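Local coordinates for protein 4-hydroxybutyrate CoA-transferase (Porphyromonas gingivalis, PDB 3EH7) that probably transfers coenzyme A between carboxylic acids such as acetate and 4-hydroxybutyrate, as a member of the acetyl-CoA hydrolase/transferase family, at residues A[12-17]-A[172-177]; A[108-113]-A[145-150]; A[238-243]-A[342-347]; A[249-252]-A[256-259]; A[388-393]-A[398-403]. All coordinates share one frame; numbering follows the deposited sequence. Where two conformers were deposited one is given.

Contacts 1 and 2 both lie in the N-terminal half of the chain, contact 2 nested inside the loop that contact 1 closes; their centres are 20 Å apart and they meet where Ile172 CD1 packs on Ala149 CB at 4.0 Å. Contacts 3, 4 and 5 belong to the part built round the large mixed sheet. Contact 4 is nested within contact 3 and touches it through Ile239 and Ile257, while contact 3 joins contact 5 by the salt bridge from Arg346 NE to Glu388 OE1, 2.9 Å long. Contacts 2, 3 and 5 also reach the second subunit. Contacts 1 and 5 are farthest apart, about 50 Å between centres, on opposite sides of the chain's centre.

Contact 1 (A[12-17]-A[172-177])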
# COMPACT_ATOMS: atom_id res chain seq x y z
N ALA A 12 -24.58 -2.11 -40.47
CA ALA A 12 -25.69 -1.16 -40.59
C ALA A 12 -26.83 -1.49 -39.63
O ALA A 12 -27.50 -0.58 -39.12
CB ALA A 12 -26.21 -1.10 -42.03
N SER A 13 -27.03 -2.78 -39.38
CA SER A 13 -28.16 -3.24 -38.58
C SER A 13 -28.13 -2.72 -37.16
O SER A 13 -29.18 -2.50 -36.58
CB SER A 13 -28.23 -4.78 -38.59
OG SER A 13 -26.95 -5.38 -38.41
N ARG A 14 -26.93 -2.50 -36.62
CA ARG A 14 -26.75 -2.03 -35.23
C ARG A 14 -26.39 -0.55 -35.10
O ARG A 14 -26.23 -0.06 -33.99
CB ARG A 14 -25.66 -2.85 -34.54
CG ARG A 14 -26.10 -4.25 -34.12
CD ARG A 14 -24.93 -5.02 -33.54
NE ARG A 14 -24.02 -5.47 -34.59
CZ ARG A 14 -22.69 -5.54 -34.49
NH1 ARG A 14 -22.08 -5.17 -33.36
NH2 ARG A 14 -21.97 -5.97 -35.54
N ILE A 15 -26.27 0.15 -36.23
CA ILE A 15 -25.88 1.56 -36.25
C ILE A 15 -27.13 2.39 -35.98
O ILE A 15 -28.15 2.23 -36.62
CB ILE A 15 -25.17 1.95 -37.59
CG1 ILE A 15 -23.77 1.32 -37.63
CG2 ILE A 15 -25.03 3.46 -37.73
CD1 ILE A 15 -23.01 1.58 -38.91
N VAL A 16 -27.05 3.27 -34.98
CA VAL A 16 -28.20 4.08 -34.59
C VAL A 16 -27.71 5.46 -34.23
O VAL A 16 -26.51 5.69 -34.13
CB VAL A 16 -28.96 3.48 -33.35
CG1 VAL A 16 -29.39 2.04 -33.60
CG2 VAL A 16 -28.11 3.59 -32.12
N SER A 17 -28.64 6.38 -34.03
CA SER A 17 -28.27 7.71 -33.59
C SER A 17 -27.91 7.62 -32.11
O SER A 17 -28.33 6.67 -31.43
CB SER A 17 -29.43 8.67 -33.79
OG SER A 17 -30.39 8.49 -32.77
N ILE A 172 -11.34 -4.43 -29.41
CA ILE A 172 -12.56 -5.15 -29.14
C ILE A 172 -13.21 -5.43 -30.49
O ILE A 172 -13.21 -4.57 -31.39
CB ILE A 172 -13.51 -4.36 -28.19
CG1 ILE A 172 -14.69 -5.22 -27.75
CG2 ILE A 172 -13.97 -3.01 -28.83
CD1 ILE A 172 -15.57 -4.56 -26.70
N HIS A 173 -13.74 -6.64 -30.64
CA HIS A 173 -14.44 -6.97 -31.85
C HIS A 173 -15.78 -6.27 -31.87
O HIS A 173 -16.49 -6.21 -30.87
CB HIS A 173 -14.63 -8.46 -31.96
CG HIS A 173 -14.94 -8.90 -33.35
ND1 HIS A 173 -16.22 -9.00 -33.84
CD2 HIS A 173 -14.12 -9.23 -34.38
CE1 HIS A 173 -16.18 -9.38 -35.10
NE2 HIS A 173 -14.92 -9.54 -35.45
N ILE A 174 -16.13 -5.79 -33.06
CA ILE A 174 -17.29 -4.97 -33.27
C ILE A 174 -18.58 -5.73 -32.98
O ILE A 174 -19.61 -5.10 -32.70
CB ILE A 174 -17.27 -4.43 -34.71
CG1 ILE A 174 -18.30 -3.31 -34.92
CG2 ILE A 174 -17.46 -5.57 -35.75
CD1 ILE A 174 -17.99 -2.48 -36.18
N SER A 175 -18.52 -7.06 -33.02
CA SER A 175 -19.67 -7.93 -32.74
C SER A 175 -20.07 -7.87 -31.27
O SER A 175 -21.17 -8.24 -30.92
CB SER A 175 -19.36 -9.39 -33.13
OG SER A 175 -18.45 -9.96 -32.21
N LYS A 176 -19.17 -7.40 -30.40
CA LYS A 176 -19.52 -7.24 -28.99
C LYS A 176 -20.37 -5.99 -28.71
O LYS A 176 -20.83 -5.83 -27.61
CB LYS A 176 -18.26 -7.14 -28.12
CG LYS A 176 -17.29 -8.29 -28.30
CD LYS A 176 -17.87 -9.61 -27.91
CE LYS A 176 -18.01 -9.74 -26.42
NZ LYS A 176 -18.30 -11.18 -26.13
N LEU A 177 -20.56 -5.10 -29.69
CA LEU A 177 -21.28 -3.85 -29.48
C LEU A 177 -22.77 -4.05 -29.71
O LEU A 177 -23.16 -4.48 -30.79
CB LEU A 177 -20.79 -2.80 -30.47
CG LEU A 177 -19.30 -2.52 -30.50
CD1 LEU A 177 -19.01 -1.46 -31.55
CD2 LEU A 177 -18.86 -2.12 -29.14
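The carbonyl oxygen of Ile174 is gripped by two donors: NH1 of Arg14 at 2.6 Å across the contact, and the backbone N of Leu177 within its own 3-10 turn, the two arriving from opposite faces of the carbonyl plane. This is the margin of the parallel, Rossmann-like sheet of the N-terminal domain, where the short edge strand 15-16 pairs with strand 179-183 and the turn 174-176 leads into that same strand. Arg14 spans the gap with one nitrogen. NH1 also donates to Leu177 O at 2.9 Å, in the carbonyl plane and on a lone pair, so the one nitrogen, NH1, bridges the carbonyls of Ile174 and Leu177. Both N-H...O angles are 161°, and both oxygens sit at the edge of the guanidinium, close to its plane, which fixes the rotation of the group. A bend at chi3 (-76°) brings NH1 to the two carbonyls, with Ser175 CA lying obliquely beside it. Ile174 packs on Ile159 and Leu177 on Val155, both in strand 154-160. On the far side of the turn, His173 ND1 is met by Ser175 N and, at 2.9 Å, by Ser175 OG, both tilted 30° from the imidazole plane.

Contact 2 (A[108-113]-A[145-150]); sequences EVPSMI and SKPAAE
Pro110 and Pro147 make the tight part of this contact: the two rings lie side by side, pointing the same way, with CB against CB at 3.8 Å and Pro147 CG equally near Pro110 CB. Their CA atoms are 5.6 Å apart. One turn on, the fit is looser. Ile113 points toward the other helix, but its CD1 comes no nearer to Ala148 CB than 4.4 Å, and its CG2 lies 4.2 Å from Pro147 O. With CG1 beside its backbone N and the chain then extended (chi2 175°), the isoleucine brings CD1 to Ala148. The helices 109-113 and 145-150 run almost parallel, 9° between their directions and 9.3 Å between axes, a side-by-side pair in the N-terminal domain joined purely by apolar packing, without a hydrogen bond across it. Helix 295-298 covers Pro110 through Val295 and Asp296. The solvent side is at Glu150, whose OE2 takes Lys146 NZ at 2.9 Å on its syn side, 25° out of the carboxylate plane. Glu108 OE2 forms a salt bridge with Lys402 of the second subunit. Ser111 OG turns back to Glu108 O, which also takes the N-H of Met112.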
# COMPACT_ATOMS: atom_id res chain seq x y z
N GLU A 108 -7.03 -1.91 -9.36
CA GLU A 108 -7.97 -2.89 -8.87
C GLU A 108 -9.37 -2.78 -9.48
O GLU A 108 -10.19 -3.69 -9.33
CB GLU A 108 -8.11 -2.78 -7.34
CG GLU A 108 -7.34 -3.83 -6.56
CD GLU A 108 -7.70 -3.83 -5.08
OE1 GLU A 108 -7.42 -2.82 -4.39
OE2 GLU A 108 -8.28 -4.83 -4.60
N VAL A 109 -9.65 -1.67 -10.15
CA VAL A 109 -10.97 -1.45 -10.72
C VAL A 109 -11.44 -2.54 -11.68
O VAL A 109 -12.57 -3.03 -11.56
CB VAL A 109 -11.04 -0.05 -11.37
CG1 VAL A 109 -12.29 0.10 -12.19
CG2 VAL A 109 -10.94 1.02 -10.26
N PRO A 110 -10.59 -2.96 -12.64
CA PRO A 110 -11.07 -3.99 -13.60
C PRO A 110 -11.51 -5.30 -12.94
O PRO A 110 -12.57 -5.84 -13.29
CB PRO A 110 -9.88 -4.20 -14.53
CG PRO A 110 -9.10 -2.86 -14.43
CD PRO A 110 -9.25 -2.45 -13.01
N SER A 111 -10.75 -5.81 -11.98
CA SER A 111 -11.18 -7.05 -11.30
C SER A 111 -12.46 -6.84 -10.49
O SER A 111 -13.33 -7.71 -10.44
CB SER A 111 -10.08 -7.64 -10.43
OG SER A 111 -9.70 -6.69 -9.46
N MSE A 112 -12.60 -5.66 -9.89
CA MSE A 112 -13.81 -5.31 -9.16
C MSE A 112 -15.01 -5.25 -10.11
O MSE A 112 -16.14 -5.60 -9.73
CB MSE A 112 -13.61 -3.98 -8.43
CG MSE A 112 -14.82 -3.51 -7.70
SE MSE A 112 -14.55 -1.92 -6.64
CE MSE A 112 -13.39 -2.69 -5.22
N ILE A 113 -14.76 -4.81 -11.34
CA ILE A 113 -15.80 -4.79 -12.35
C ILE A 113 -16.12 -6.22 -12.75
O ILE A 113 -17.28 -6.60 -12.78
CB ILE A 113 -15.39 -3.94 -13.61
CG1 ILE A 113 -15.38 -2.46 -13.27
CG2 ILE A 113 -16.38 -4.22 -14.79
CD1 ILE A 113 -14.88 -1.57 -14.40
N SER A 145 -11.95 1.55 -19.18
CA SER A 145 -12.96 1.67 -20.24
C SER A 145 -13.09 0.35 -20.98
O SER A 145 -14.21 -0.12 -21.24
CB SER A 145 -12.59 2.80 -21.22
OG SER A 145 -12.41 4.05 -20.57
N LYS A 146 -11.95 -0.26 -21.31
CA LYS A 146 -11.95 -1.56 -21.99
C LYS A 146 -12.53 -2.66 -21.10
O LYS A 146 -13.44 -3.36 -21.54
CB LYS A 146 -10.56 -1.90 -22.50
CG LYS A 146 -10.33 -3.35 -22.96
CD LYS A 146 -9.04 -3.42 -23.77
CE LYS A 146 -8.82 -4.74 -24.42
NZ LYS A 146 -8.53 -5.72 -23.44
N PRO A 147 -12.01 -2.82 -19.86
CA PRO A 147 -12.63 -3.75 -18.93
C PRO A 147 -14.13 -3.52 -18.76
O PRO A 147 -14.87 -4.49 -18.71
CB PRO A 147 -11.89 -3.48 -17.63
CG PRO A 147 -10.54 -3.02 -18.04
CD PRO A 147 -10.68 -2.36 -19.37
N ALA A 148 -14.59 -2.27 -18.72
CA ALA A 148 -16.03 -2.02 -18.60
C ALA A 148 -16.78 -2.57 -19.82
O ALA A 148 -17.80 -3.25 -19.67
CB ALA A 148 -16.31 -0.52 -18.42
N ALA A 149 -16.29 -2.27 -21.01
CA ALA A 149 -16.91 -2.76 -22.24
C ALA A 149 -16.93 -4.29 -22.26
O ALA A 149 -17.85 -4.89 -22.80
CB ALA A 149 -16.18 -2.23 -23.46
N GLU A 150 -15.94 -4.94 -21.68
CA GLU A 150 -15.88 -6.38 -21.74
C GLU A 150 -16.78 -7.04 -20.73
O GLU A 150 -16.98 -8.23 -20.81
CB GLU A 150 -14.45 -6.88 -21.54
CG GLU A 150 -13.53 -6.52 -22.70
CD GLU A 150 -12.06 -6.72 -22.37
OE1 GLU A 150 -11.68 -6.84 -21.16
OE2 GLU A 150 -11.28 -6.73 -23.33

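Contact 3 (A[238-243]-A[342-347])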
# COMPACT_ATOMS: atom_id res chain seq x y z
N GLY A 238 12.91 5.73 -20.67
CA GLY A 238 11.77 4.94 -21.11
C GLY A 238 10.49 5.38 -20.44
O GLY A 238 10.52 6.14 -19.46
N ILE A 239 9.36 4.92 -20.97
CA ILE A 239 8.06 5.27 -20.42
C ILE A 239 7.23 4.03 -19.99
O ILE A 239 6.96 3.13 -20.79
CB ILE A 239 7.24 6.09 -21.44
CG1 ILE A 239 7.87 7.48 -21.66
CG2 ILE A 239 5.77 6.21 -21.00
CD1 ILE A 239 7.80 8.39 -20.44
N HIS A 240 6.85 4.03 -18.72
CA HIS A 240 5.83 3.12 -18.20
C HIS A 240 5.03 3.93 -17.20
O HIS A 240 5.46 4.18 -16.05
CB HIS A 240 6.38 1.83 -17.60
CG HIS A 240 5.30 0.89 -17.14
ND1 HIS A 240 5.08 -0.34 -17.72
CD2 HIS A 240 4.36 1.03 -16.18
CE1 HIS A 240 4.06 -0.93 -17.12
NE2 HIS A 240 3.60 -0.12 -16.18
N THR A 241 3.90 4.40 -17.69
CA THR A 241 3.20 5.51 -17.09
C THR A 241 1.69 5.28 -17.09
O THR A 241 1.16 4.47 -17.83
CB THR A 241 3.56 6.79 -17.85
OG1 THR A 241 3.14 7.93 -17.09
CG2 THR A 241 2.92 6.78 -19.31
N GLU A 242 1.00 5.99 -16.23
CA GLU A 242 -0.44 5.92 -16.27
C GLU A 242 -0.93 6.60 -17.56
O GLU A 242 -1.77 6.08 -18.31
CB GLU A 242 -1.08 6.56 -15.05
CG GLU A 242 -2.57 6.22 -14.93
CD GLU A 242 -3.18 6.78 -13.66
OE1 GLU A 242 -2.77 6.32 -12.58
OE2 GLU A 242 -4.04 7.70 -13.76
N MSE A 243 -0.38 7.78 -17.81
CA MSE A 243 -0.68 8.50 -19.04
C MSE A 243 0.52 9.32 -19.46
O MSE A 243 1.39 9.58 -18.68
CB MSE A 243 -1.93 9.37 -18.86
CG MSE A 243 -1.78 10.47 -17.84
SE MSE A 243 -1.09 12.16 -18.51
CE MSE A 243 -2.55 12.71 -19.68
N VAL A 342 -0.67 6.39 -6.00
CA VAL A 342 -0.18 5.44 -5.01
C VAL A 342 0.24 4.12 -5.65
O VAL A 342 1.15 3.47 -5.17
CB VAL A 342 -1.20 5.19 -3.89
CG1 VAL A 342 -2.51 4.63 -4.47
CG2 VAL A 342 -0.63 4.25 -2.78
N ASP A 343 -0.41 3.73 -6.76
CA ASP A 343 -0.02 2.51 -7.45
C ASP A 343 1.45 2.61 -7.85
O ASP A 343 2.21 1.64 -7.75
CB ASP A 343 -0.86 2.25 -8.72
CG ASP A 343 -2.37 2.12 -8.46
OD1 ASP A 343 -2.78 2.03 -7.26
OD2 ASP A 343 -3.18 2.09 -9.47
N TYR A 344 1.84 3.79 -8.32
CA TYR A 344 3.19 4.04 -8.78
C TYR A 344 4.17 4.24 -7.62
O TYR A 344 5.32 3.88 -7.74
CB TYR A 344 3.23 5.21 -9.79
CG TYR A 344 2.71 4.75 -11.13
CD1 TYR A 344 3.55 4.13 -12.07
CD2 TYR A 344 1.37 4.85 -11.42
CE1 TYR A 344 3.05 3.66 -13.26
CE2 TYR A 344 0.86 4.36 -12.62
CZ TYR A 344 1.71 3.76 -13.52
OH TYR A 344 1.18 3.27 -14.68
N VAL A 345 3.73 4.78 -6.50
CA VAL A 345 4.61 4.86 -5.33
C VAL A 345 4.95 3.44 -4.94
O VAL A 345 6.12 3.10 -4.72
CB VAL A 345 3.94 5.59 -4.17
CG1 VAL A 345 4.78 5.46 -2.84
CG2 VAL A 345 3.64 7.04 -4.56
N ARG A 346 3.93 2.55 -4.91
CA ARG A 346 4.17 1.18 -4.49
C ARG A 346 4.98 0.39 -5.50
O ARG A 346 5.85 -0.38 -5.11
CB ARG A 346 2.88 0.48 -4.11
CG ARG A 346 2.38 0.96 -2.77
CD ARG A 346 1.00 0.48 -2.46
NE ARG A 346 0.51 1.09 -1.23
CZ ARG A 346 -0.47 0.59 -0.49
NH1 ARG A 346 -1.13 -0.51 -0.82
NH2 ARG A 346 -0.81 1.23 0.61
N GLY A 347 4.72 0.59 -6.79
CA GLY A 347 5.51 -0.06 -7.84
C GLY A 347 6.96 0.41 -7.83
O GLY A 347 7.85 -0.38 -7.98
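Tyr344 pushes the far end of its ring into the bend after strand 238-240, with His240 at one ortho carbon of the phenol and Glu242 at the other. CE1 meets the imidazole at its edge, 4.1 Å from His240 CD2, the two side chains crossing at about a right angle, and the same carbon lies 3.7 Å from His240 O. On the other side CE2 rests against Glu242 CB at 3.8 Å. The chi1 of -76° sets the tyrosine ring beside its own backbone N and sends it from the helix toward the strand. Its hydroxyl stops 3.1 Å from Glu242 N, but the angle is too poor for a hydrogen bond; the partner of OH is Asn299 OD1. Asn299 ND2 in turn donates to both Glu242 OE1 and Asp343 OD2, and so ties the strand's end to the helix. Thr338 OG1 bonds the other oxygen of Glu242, and His240 NE2 bonds to Val298 O. In the fold, this wedge joins helix 341-350 to the C-terminal end of strand 238-240 in the large mixed sheet, with Gln217 of strand 215-217 and Ile304 of helix 301-304 also packing on the tyrosine.

Contact 4 (A[249-252]-A[256-259]); sequences VELV and VITG
Just past the end of helix 246-253 the chain doubles back, and its returning backbone is tied to the last full turn through Leu251 O: Ile257 N donates to it at 3.2 Å almost straight (175°) yet from well above the carbonyl plane, and Val256 N adds a weak bond at 3.0 Å. Ile257 lies six positions after Leu251, and the contact is a helix-to-loop turn-back after helix 246-253, on the way to strand 269-271. The side chains close over this junction. Leu251 reaches toward the loop, where its CD2 leans on Val256 CB at 3.7 Å. At about a right angle to it runs Ile257, whose CD1 ends 3.6 Å from Leu251 CB; with chi1 at -68° and chi2 extended, CG1 and CD1 are directed to the leucine, while CG2 is left for Val252 CG2 at 3.9 Å. Leu231 and Leu237 line the same hydrophobic patch, and Phe283 of helix 278-284 covers Val252. A second tie runs through a bound water, which donates both its hydrogens: one to Val252 O at 2.6 Å and the other to Ile257 O at 2.7 Å.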
# COMPACT_ATOMS: atom_id res chain seq x y z
N VAL A 249 6.07 13.16 -25.79
CA VAL A 249 6.26 12.97 -27.23
C VAL A 249 7.38 13.85 -27.77
O VAL A 249 8.11 13.46 -28.69
CB VAL A 249 4.96 13.26 -28.01
CG1 VAL A 249 5.24 13.28 -29.53
CG2 VAL A 249 3.86 12.26 -27.67
N GLU A 250 7.51 15.05 -27.21
CA GLU A 250 8.59 15.98 -27.62
C GLU A 250 9.94 15.37 -27.32
O GLU A 250 10.86 15.46 -28.13
CB GLU A 250 8.45 17.35 -26.93
CG GLU A 250 9.59 18.31 -27.27
CD GLU A 250 9.56 19.60 -26.44
OE1 GLU A 250 8.77 19.72 -25.47
OE2 GLU A 250 10.37 20.49 -26.77
N LEU A 251 10.07 14.70 -26.17
CA LEU A 251 11.34 14.04 -25.86
C LEU A 251 11.54 12.76 -26.65
O LEU A 251 12.68 12.32 -26.81
CB LEU A 251 11.48 13.78 -24.36
CG LEU A 251 11.90 14.96 -23.49
CD1 LEU A 251 11.73 14.59 -22.03
CD2 LEU A 251 13.32 15.36 -23.75
N VAL A 252 10.48 12.14 -27.16
CA VAL A 252 10.67 11.02 -28.06
C VAL A 252 11.23 11.56 -29.37
O VAL A 252 12.24 11.07 -29.86
CB VAL A 252 9.38 10.25 -28.35
CG1 VAL A 252 9.63 9.25 -29.51
CG2 VAL A 252 8.87 9.53 -27.08
N VAL A 256 15.59 11.60 -26.71
CA VAL A 256 15.92 11.33 -25.31
C VAL A 256 15.18 10.06 -24.80
O VAL A 256 15.78 9.21 -24.16
CB VAL A 256 15.65 12.57 -24.42
CG1 VAL A 256 15.80 12.23 -22.93
CG2 VAL A 256 16.61 13.70 -24.82
N ILE A 257 13.89 9.96 -25.11
CA ILE A 257 13.08 8.84 -24.65
C ILE A 257 13.07 7.81 -25.76
O ILE A 257 12.41 8.03 -26.76
CB ILE A 257 11.63 9.24 -24.33
CG1 ILE A 257 11.61 10.16 -23.09
CG2 ILE A 257 10.77 7.96 -24.05
CD1 ILE A 257 10.22 10.78 -22.77
N THR A 258 13.86 6.76 -25.60
CA THR A 258 14.01 5.69 -26.59
C THR A 258 13.37 4.36 -26.15
O THR A 258 13.12 3.47 -26.96
CB THR A 258 15.50 5.41 -26.86
OG1 THR A 258 16.11 4.94 -25.65
CG2 THR A 258 16.24 6.67 -27.37
N GLY A 259 13.17 4.21 -24.84
CA GLY A 259 12.80 2.92 -24.28
C GLY A 259 13.87 1.86 -24.37
O GLY A 259 13.59 0.69 -24.14
O HOH W 1 13.04 8.61 -29.34

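Contact 5 (A[388-393]-A[398-403]); sequences EVDYVV and IAQLKG
Asp390 and Gln400 both hold CG opposite the backbone N (chi1 near -175°), which lays their side chains side by side; Tyr391, with chi1 at -66°, swings its ring over the glutamine. Gln400 NE2 donates to the syn lone pair of Asp390 OD1 at 3.1 Å, while Gln400 CG sits over the centre of the tyrosine ring as a CH-pi contact and the amide stacks on the ring, 18° from parallel. They belong to a beta hairpin at the edge of the large mixed sheet. Val392 and Ala399 form its hydrogen-bonded pair, both N...O distances 2.8 Å, and Leu401 N reaches Asp390 O. Tyr391 CD2 touches Ile398 CG2 at 3.8 Å, whereas Leu401 CD1 turns to Val389 CG1, 3.6 Å away, where Leu413 of helix 406-414 also packs. Lys402 lays its CG 3.2 Å from Val389 O, and a water links its NZ to Glu388 O; the lysine's salt bridge is to Glu108 of the second subunit. Asp390 accepts at both oxygens, OD2 taking the N-H of Ser356, and is probably held as the anion. The OD1 bond, nearly in the amide plane, is consistent with holding the Gln400 amide stacked, where a water also links NE2 weakly to Tyr391 OH.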
# COMPACT_ATOMS: atom_id res chain seq x y z
N GLU A 388 5.18 4.96 3.31
CA GLU A 388 5.65 4.71 1.94
C GLU A 388 6.17 5.90 1.14
O GLU A 388 6.77 5.72 0.08
CB GLU A 388 4.60 3.95 1.13
CG GLU A 388 3.23 4.55 1.12
CD GLU A 388 2.21 3.59 0.60
OE1 GLU A 388 2.66 2.60 -0.03
OE2 GLU A 388 0.98 3.86 0.78
N VAL A 389 5.99 7.11 1.66
CA VAL A 389 6.44 8.30 0.93
C VAL A 389 7.96 8.23 0.80
O VAL A 389 8.62 7.72 1.71
CB VAL A 389 5.94 9.56 1.66
CG1 VAL A 389 6.49 9.59 3.12
CG2 VAL A 389 6.32 10.84 0.87
N ASP A 390 8.53 8.70 -0.32
CA ASP A 390 9.95 8.58 -0.59
C ASP A 390 10.54 10.01 -0.66
O ASP A 390 10.81 10.59 0.39
CB ASP A 390 10.08 7.77 -1.89
CG ASP A 390 11.49 7.43 -2.26
OD1 ASP A 390 12.40 7.71 -1.46
OD2 ASP A 390 11.66 6.83 -3.38
N TYR A 391 10.63 10.60 -1.86
CA TYR A 391 11.04 11.99 -2.05
C TYR A 391 9.88 12.96 -2.09
O TYR A 391 8.79 12.66 -2.64
CB TYR A 391 11.78 12.16 -3.38
CG TYR A 391 13.11 11.47 -3.48
CD1 TYR A 391 13.20 10.18 -3.98
CD2 TYR A 391 14.29 12.13 -3.13
CE1 TYR A 391 14.42 9.52 -4.10
CE2 TYR A 391 15.54 11.49 -3.25
CZ TYR A 391 15.58 10.19 -3.74
OH TYR A 391 16.75 9.54 -3.88
N VAL A 392 10.11 14.13 -1.53
CA VAL A 392 9.19 15.24 -1.66
C VAL A 392 9.96 16.40 -2.23
O VAL A 392 11.08 16.68 -1.78
CB VAL A 392 8.56 15.62 -0.30
CG1 VAL A 392 7.70 16.89 -0.43
CG2 VAL A 392 7.75 14.44 0.28
N VAL A 393 9.40 17.06 -3.23
CA VAL A 393 10.11 18.14 -3.94
C VAL A 393 9.25 19.39 -4.06
O VAL A 393 8.09 19.32 -4.52
CB VAL A 393 10.53 17.70 -5.36
CG1 VAL A 393 11.23 18.84 -6.08
CG2 VAL A 393 11.44 16.45 -5.33
N ILE A 398 14.69 19.46 -2.12
CA ILE A 398 14.38 18.05 -2.18
C ILE A 398 14.48 17.50 -0.76
O ILE A 398 15.44 17.85 -0.04
CB ILE A 398 15.44 17.30 -3.07
CG1 ILE A 398 15.35 17.75 -4.54
CG2 ILE A 398 15.27 15.81 -2.99
CD1 ILE A 398 16.66 17.54 -5.35
N ALA A 399 13.51 16.67 -0.34
CA ALA A 399 13.62 15.91 0.91
C ALA A 399 13.42 14.43 0.64
O ALA A 399 12.51 14.08 -0.11
CB ALA A 399 12.56 16.38 1.91
N GLN A 400 14.26 13.56 1.20
CA GLN A 400 13.97 12.12 1.17
C GLN A 400 13.57 11.66 2.57
O GLN A 400 14.33 11.82 3.52
CB GLN A 400 15.13 11.28 0.61
CG GLN A 400 14.75 9.74 0.40
CD GLN A 400 15.85 8.92 -0.32
OE1 GLN A 400 17.04 9.26 -0.24
NE2 GLN A 400 15.45 7.83 -1.03
N LEU A 401 12.36 11.13 2.70
CA LEU A 401 11.78 10.84 4.02
C LEU A 401 12.00 9.41 4.48
O LEU A 401 11.90 9.13 5.67
CB LEU A 401 10.28 11.13 4.01
CG LEU A 401 9.85 12.53 3.58
CD1 LEU A 401 8.33 12.65 3.74
CD2 LEU A 401 10.55 13.63 4.40
N LYS A 402 12.27 8.51 3.54
CA LYS A 402 12.43 7.09 3.88
C LYS A 402 13.62 6.90 4.77
O LYS A 402 14.70 7.33 4.43
CB LYS A 402 12.61 6.24 2.62
CG LYS A 402 11.33 5.99 1.88
CD LYS A 402 11.37 4.65 1.08
CE LYS A 402 10.01 3.98 1.08
NZ LYS A 402 9.87 2.92 0.04
N GLY A 403 13.42 6.27 5.93
CA GLY A 403 14.50 6.03 6.88
C GLY A 403 14.66 7.15 7.90
O GLY A 403 15.43 7.00 8.86
O HOH W 2 7.61 3.57 -1.03
O HOH W 3 16.58 6.94 -3.94